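Local coordinates for protein acetyltransferase, GNAT family (Colwellia psychrerythraea, PDB 3IWG) that probably transfers an acyl group, most likely acetyl from acetyl-CoA, to an acceptor substrate, as GNAT-family enzymes do, at residues I7-S12 and K44-Y49. Numbering follows the deposited sequence. Where two conformers were deposited one is given.
Sequences IKTIES and KHFGFY
Lys8 and Gly47 face each other as the hydrogen-bonded pair of two antiparallel strands. Lys8 N donates to Gly47 O at 3.0 Å. The return bond, Gly47 N to Lys8 O, is nearly straight, with an N-H...O angle of 171°. Past Thr9, Ile10 N still reaches His45 O at 3.0 Å.

On the face that carries Lys8, the Lys8 and Tyr49 side chains cross at about a right angle. Lys8 CB lies 3.6 Å from Tyr49 CE1, and Lys8 CD makes a CH-pi contact over one face of the ring. Ile10 CG1 sits beside its own backbone N (chi1 -69°), 3.5 Å from Gly47 N. Its CD1 goes on to meet Tyr49 OH.

On the other face, Ile7 uses both branches. Ile7 CG2 packs 3.7 Å from Phe46 CB, and Ile7 CG1 meets the edge of the Phe48 ring at Phe48 CD1. Thr9 OG1 lies 3.6 Å from Phe46 CE1. An alanine in place of Phe46 would probably open a gap beside Thr9 OG1, although the touch of CB on Ile7 would remain.

Strand 6-9 is the outermost strand at this end of the sheet within the chain. Helices 17-26 and 33-39 separate the two strands in sequence, an order consistent with the start of a GNAT fold. Strand 44-50 lies between strands 6-9 and 53-60. Leu82 of helix 76-87 covers Ile7 and Phe48.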
# COMPACT_ATOMS: atom_id res chain seq x y z
N ILE A 7 19.37 -28.22 -1.21
CA ILE A 7 18.45 -27.11 -0.97
C ILE A 7 19.28 -25.90 -0.56
O ILE A 7 20.20 -26.01 0.27
CB ILE A 7 17.41 -27.45 0.11
CG1 ILE A 7 16.62 -28.71 -0.30
CG2 ILE A 7 16.48 -26.25 0.36
CD1 ILE A 7 16.30 -29.68 0.85
N LYS A 8 18.96 -24.75 -1.16
CA LYS A 8 19.65 -23.48 -0.87
C LYS A 8 18.59 -22.41 -0.69
O LYS A 8 17.56 -22.43 -1.34
CB LYS A 8 20.60 -23.04 -2.01
CG LYS A 8 21.98 -23.69 -2.08
CD LYS A 8 22.92 -22.97 -3.13
CE LYS A 8 23.90 -23.98 -3.85
NZ LYS A 8 25.19 -23.43 -4.45
N THR A 9 18.87 -21.47 0.18
CA THR A 9 17.99 -20.36 0.42
C THR A 9 18.10 -19.48 -0.86
O THR A 9 19.12 -19.51 -1.54
CB THR A 9 18.43 -19.66 1.74
OG1 THR A 9 17.29 -19.36 2.56
CG2 THR A 9 19.25 -18.42 1.46
N ILE A 10 17.04 -18.77 -1.22
CA ILE A 10 17.08 -17.91 -2.41
C ILE A 10 16.76 -16.46 -2.05
O ILE A 10 15.68 -16.19 -1.52
CB ILE A 10 16.08 -18.42 -3.44
CG1 ILE A 10 16.57 -19.76 -4.00
CG2 ILE A 10 15.80 -17.37 -4.53
CD1 ILE A 10 16.63 -19.85 -5.51
N GLU A 11 17.65 -15.51 -2.32
CA GLU A 11 17.34 -14.10 -1.95
C GLU A 11 16.60 -13.33 -3.06
O GLU A 11 15.62 -12.59 -2.77
CB GLU A 11 18.59 -13.34 -1.50
CG GLU A 11 18.89 -13.49 0.00
CD GLU A 11 19.52 -14.84 0.35
OE1 GLU A 11 18.96 -15.58 1.20
OE2 GLU A 11 20.56 -15.17 -0.24
N SER A 12 17.06 -13.51 -4.30
CA SER A 12 16.53 -12.73 -5.41
C SER A 12 15.54 -13.59 -6.15
O SER A 12 15.90 -14.58 -6.78
CB SER A 12 17.65 -12.21 -6.33
OG SER A 12 17.19 -11.17 -7.19
N LYS A 44 9.49 -17.20 2.51
CA LYS A 44 10.90 -17.56 2.33
C LYS A 44 10.98 -18.56 1.18
O LYS A 44 10.15 -19.45 1.07
CB LYS A 44 11.47 -18.19 3.60
CG LYS A 44 11.31 -17.35 4.86
CD LYS A 44 12.30 -16.17 4.89
CE LYS A 44 12.21 -15.37 6.19
NZ LYS A 44 13.12 -14.21 6.16
N HIS A 45 11.98 -18.41 0.32
CA HIS A 45 12.09 -19.25 -0.85
C HIS A 45 13.29 -20.10 -0.81
O HIS A 45 14.32 -19.68 -0.35
CB HIS A 45 12.09 -18.42 -2.11
CG HIS A 45 10.75 -17.85 -2.44
ND1 HIS A 45 9.99 -18.29 -3.51
CD2 HIS A 45 10.04 -16.87 -1.84
CE1 HIS A 45 8.87 -17.59 -3.56
NE2 HIS A 45 8.87 -16.72 -2.56
N PHE A 46 13.16 -21.33 -1.28
CA PHE A 46 14.29 -22.22 -1.40
C PHE A 46 14.30 -22.78 -2.80
O PHE A 46 13.27 -22.94 -3.44
CB PHE A 46 14.27 -23.35 -0.37
CG PHE A 46 14.13 -22.87 1.03
CD1 PHE A 46 15.23 -22.66 1.82
CD2 PHE A 46 12.88 -22.60 1.55
CE1 PHE A 46 15.09 -22.18 3.11
CE2 PHE A 46 12.73 -22.13 2.83
CZ PHE A 46 13.82 -21.92 3.62
N GLY A 47 15.51 -23.05 -3.25
CA GLY A 47 15.76 -23.65 -4.53
C GLY A 47 16.33 -25.03 -4.36
O GLY A 47 16.96 -25.36 -3.33
N PHE A 48 16.06 -25.83 -5.38
CA PHE A 48 16.43 -27.20 -5.44
C PHE A 48 17.44 -27.29 -6.58
O PHE A 48 17.18 -26.90 -7.74
CB PHE A 48 15.21 -28.07 -5.73
CG PHE A 48 14.06 -27.91 -4.74
CD1 PHE A 48 14.30 -27.86 -3.37
CD2 PHE A 48 12.75 -27.86 -5.18
CE1 PHE A 48 13.24 -27.72 -2.45
CE2 PHE A 48 11.69 -27.75 -4.27
CZ PHE A 48 11.95 -27.68 -2.91
N TYR A 49 18.61 -27.81 -6.24
CA TYR A 49 19.77 -27.75 -7.10
C TYR A 49 20.24 -29.15 -7.35
O TYR A 49 20.58 -29.90 -6.42
CB TYR A 49 20.87 -26.93 -6.45
CG TYR A 49 20.60 -25.46 -6.41
CD1 TYR A 49 19.79 -24.91 -5.41
CD2 TYR A 49 21.13 -24.60 -7.36
CE1 TYR A 49 19.54 -23.53 -5.37
CE2 TYR A 49 20.90 -23.23 -7.32
CZ TYR A 49 20.10 -22.71 -6.32
OH TYR A 49 19.89 -21.36 -6.27